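Side-chain contact in possible thiamine biosynthesis enzyme (Candida albicans, PDB 2X7Q), which is of unknown function but has the periplasmic binding protein fold and probably binds a small solute, perhaps one linked to thiamine biosynthesis: residues 57-62 and 83-88. The protein carries 1 engineered substitution. Numbering follows the deposited sequence.
Sequences RLINLL and KGNENI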
ATOM      1  N   ARG A  57      -6.713   8.106   1.569  1.00 16.02           N
ATOM      2  CA  ARG A  57      -8.081   8.160   2.068  1.00 15.69           C
ATOM      3  C   ARG A  57      -8.272   7.159   3.201  1.00 15.62           C
ATOM      4  O   ARG A  57      -9.087   7.372   4.099  1.00 15.09           O
ATOM      5  CB  ARG A  57      -9.081   7.877   0.943  1.00 16.61           C
ATOM      6  CG  ARG A  57     -10.534   8.151   1.319  1.00 18.82           C
ATOM      7  CD  ARG A  57     -11.507   7.552   0.313  1.00 20.62           C
ATOM      8  NE  ARG A  57     -12.890   7.917   0.614  1.00 22.17           N
ATOM      9  CZ  ARG A  57     -13.955   7.375   0.028  1.00 24.02           C
ATOM     10  NH1 ARG A  57     -13.807   6.430  -0.892  1.00 22.23           N
ATOM     11  NH2 ARG A  57     -15.173   7.772   0.366  1.00 26.27           N
ATOM     12  N   LEU A  58      -7.518   6.066   3.149  1.00 13.92           N
ATOM     13  CA  LEU A  58      -7.553   5.053   4.199  1.00 13.72           C
ATOM     14  C   LEU A  58      -7.269   5.668   5.565  1.00 12.79           C
ATOM     15  O   LEU A  58      -7.981   5.403   6.533  1.00 12.35           O
ATOM     16  CB  LEU A  58      -6.542   3.939   3.908  1.00 13.01           C
ATOM     17  CG  LEU A  58      -6.768   3.106   2.645  1.00 14.03           C
ATOM     18  CD1 LEU A  58      -5.729   1.997   2.541  1.00 12.60           C
ATOM     19  CD2 LEU A  58      -8.170   2.527   2.634  1.00 13.31           C
ATOM     20  N   ILE A  59      -6.225   6.490   5.638  1.00 11.07           N
ATOM     21  CA  ILE A  59      -5.865   7.151   6.887  1.00 12.57           C
ATOM     22  C   ILE A  59      -6.952   8.132   7.323  1.00 12.73           C
ATOM     23  O   ILE A  59      -7.268   8.235   8.509  1.00 12.79           O
ATOM     24  CB  ILE A  59      -4.517   7.891   6.776  1.00 13.34           C
ATOM     25  CG1 ILE A  59      -3.396   6.916   6.412  1.00 12.83           C
ATOM     26  CG2 ILE A  59      -4.193   8.607   8.079  1.00 12.88           C
ATOM     27  CD1 ILE A  59      -2.041   7.571   6.261  1.00 13.94           C
ATOM     28  N   ASN A  60      -7.518   8.853   6.360  1.00 12.73           N
ATOM     29  CA  ASN A  60      -8.603   9.785   6.641  1.00 13.81           C
ATOM     30  C   ASN A  60      -9.825   9.071   7.216  1.00 12.96           C
ATOM     31  O   ASN A  60     -10.475   9.569   8.133  1.00 12.96           O
ATOM     32  CB  ASN A  60      -8.991  10.561   5.379  1.00 13.83           C
ATOM     33  CG  ASN A  60      -7.919  11.532   4.939  1.00 16.50           C
ATOM     34  OD1 ASN A  60      -6.992  11.830   5.690  1.00 15.81           O
ATOM     35  ND2 ASN A  60      -8.041  12.035   3.717  1.00 18.91           N
ATOM     36  N   LEU A  61     -10.129   7.900   6.667  1.00 12.11           N
ATOM     37  CA  LEU A  61     -11.256   7.102   7.129  1.00 12.45           C
ATOM     38  C   LEU A  61     -11.026   6.606   8.556  1.00 12.53           C
ATOM     39  O   LEU A  61     -11.963   6.518   9.348  1.00 11.90           O
ATOM     40  CB  LEU A  61     -11.498   5.921   6.186  1.00 12.74           C
ATOM     41  CG  LEU A  61     -11.883   6.272   4.747  1.00 13.65           C
ATOM     42  CD1 LEU A  61     -11.960   5.023   3.885  1.00 13.00           C
ATOM     43  CD2 LEU A  61     -13.200   7.035   4.711  1.00 14.92           C
ATOM     44  N   LEU A  62      -9.778   6.283   8.879  1.00 12.22           N
ATOM     45  CA  LEU A  62      -9.427   5.857  10.228  1.00 13.14           C
ATOM     46  C   LEU A  62      -9.538   7.027  11.199  1.00 12.90           C
ATOM     47  O   LEU A  62      -9.968   6.861  12.340  1.00 12.62           O
ATOM     48  CB  LEU A  62      -8.010   5.281  10.264  1.00 12.40           C
ATOM     49  CG  LEU A  62      -7.781   3.979   9.494  1.00 11.86           C
ATOM     50  CD1 LEU A  62      -6.325   3.552   9.593  1.00 10.40           C
ATOM     51  CD2 LEU A  62      -8.698   2.887  10.015  1.00 11.78           C
ATOM     52  N   LYS A  83       4.967  11.438  11.769  1.00 12.50           N
ATOM     53  CA  LYS A  83       4.650  12.856  11.643  1.00 12.66           C
ATOM     54  C   LYS A  83       3.776  13.347  12.797  1.00 13.54           C
ATOM     55  O   LYS A  83       3.470  14.536  12.888  1.00 14.54           O
ATOM     56  CB  LYS A  83       3.986  13.148  10.290  1.00 13.44           C
ATOM     57  CG  LYS A  83       4.944  13.092   9.099  1.00 14.13           C
ATOM     58  CD  LYS A  83       4.187  13.161   7.776  1.00 15.76           C
ATOM     59  CE  LYS A  83       5.130  13.197   6.577  1.00 13.81           C
ATOM     60  NZ  LYS A  83       5.975  14.421   6.557  1.00 15.53           N
ATOM     61  N   GLY A  84       3.379  12.431  13.677  1.00 13.09           N
ATOM     62  CA  GLY A  84       2.663  12.805  14.884  1.00 14.35           C
ATOM     63  C   GLY A  84       1.221  12.341  14.987  1.00 14.78           C
ATOM     64  O   GLY A  84       0.440  12.909  15.751  1.00 15.39           O
ATOM     65  N   ASN A  85       0.856  11.315  14.226  1.00 12.99           N
ATOM     66  CA  ASN A  85      -0.482  10.745  14.347  1.00 14.16           C
ATOM     67  C   ASN A  85      -0.487   9.570  15.321  1.00 14.37           C
ATOM     68  O   ASN A  85      -0.319   8.421  14.920  1.00 13.50           O
ATOM     69  CB  ASN A  85      -1.036  10.325  12.983  1.00 13.38           C
ATOM     70  CG  ASN A  85      -2.520  10.009  13.031  1.00 14.97           C
ATOM     71  OD1 ASN A  85      -3.082   9.761  14.098  1.00 14.82           O
ATOM     72  ND2 ASN A  85      -3.162  10.020  11.871  1.00 14.81           N
ATOM     73  N   GLU A  86      -0.677   9.872  16.602  1.00 15.01           N
ATOM     74  CA  GLU A  86      -0.603   8.864  17.652  1.00 15.62           C
ATOM     75  C   GLU A  86      -1.874   8.027  17.738  1.00 15.10           C
ATOM     76  O   GLU A  86      -1.999   7.170  18.612  1.00 15.39           O
ATOM     77  CB  GLU A  86      -0.305   9.514  19.007  1.00 16.60           C
ATOM     78  CG  GLU A  86      -1.502  10.184  19.673  1.00 18.26           C
ATOM     79  CD  GLU A  86      -1.766  11.589  19.162  1.00 20.66           C
ATOM     80  OE1 GLU A  86      -1.305  11.922  18.053  1.00 18.36           O
ATOM     81  OE2 GLU A  86      -2.452  12.358  19.867  1.00 21.25           O
ATOM     82  N   ASN A  87      -2.809   8.273  16.828  1.00 14.37           N
ATOM     83  CA  ASN A  87      -4.061   7.525  16.804  1.00 15.85           C
ATOM     84  C   ASN A  87      -4.104   6.497  15.679  1.00 14.21           C
ATOM     85  O   ASN A  87      -5.155   5.931  15.381  1.00 15.04           O
ATOM     86  CB  ASN A  87      -5.258   8.474  16.728  1.00 16.29           C
ATOM     87  CG  ASN A  87      -5.468   9.244  18.018  1.00 18.49           C
ATOM     88  OD1 ASN A  87      -5.222   8.729  19.110  1.00 18.84           O
ATOM     89  ND2 ASN A  87      -5.923  10.485  17.901  1.00 16.46           N
ATOM     90  N   ILE A  88      -2.951   6.259  15.063  1.00 13.84           N
ATOM     91  CA  ILE A  88      -2.823   5.231  14.036  1.00 13.88           C
ATOM     92  C   ILE A  88      -1.918   4.109  14.532  1.00 12.15           C
ATOM     93  O   ILE A  88      -0.816   4.361  15.022  1.00 12.56           O
ATOM     94  CB  ILE A  88      -2.249   5.804  12.727  1.00 14.21           C
ATOM     95  CG1 ILE A  88      -3.244   6.776  12.089  1.00 14.29           C
ATOM     96  CG2 ILE A  88      -1.921   4.683  11.755  1.00 13.85           C
ATOM     97  CD1 ILE A  88      -4.535   6.122  11.646  1.00 14.27           C
TER
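The amide ND2 of Asn-85, whose methylene points toward helix 55-63, lies 4.2 Å from CG2 of Ile-59 and is held by two acceptors: it gives a hydrogen bond to OD2 of Asp-80 and a weak one to OD1 of Asn-63. The amide oxygen of the same side chain, OD1, closes an Asx turn, accepting from the backbone N of Asn-87 at 3.1 Å, with the donor tilted 22° from the carbonyl plane. Asparagine suits this place because one flat amide can donate to the neighbouring helices while it accepts from its own loop. The loop belongs to a periplasmic binding protein fold and joins helix 74-82 to strand 88-95, an outermost strand of its sheet. Gly-84, the first residue past that helix, takes the positive phi of a Schellman motif, a conformation that glycine, lacking a CB, adopts readily.

The rest of the contact is apolar. Ile-88, buried at the start of the strand, sends CG1 beside its backbone N (chi1 -67°), and a second bend of the side chain, about CB-CG1 (chi2 -65°), brings CD1 to Leu-62. Leu-62 crosses it at about a right angle and also touches Ala-70 of strand 69-73; branched aliphatic chains fill such a seam without needing polar partners. The Ile-88 CD1 methyl touches both CB of Leu-62, at 3.8 Å, and CD1 of Leu-62, at 3.7 Å.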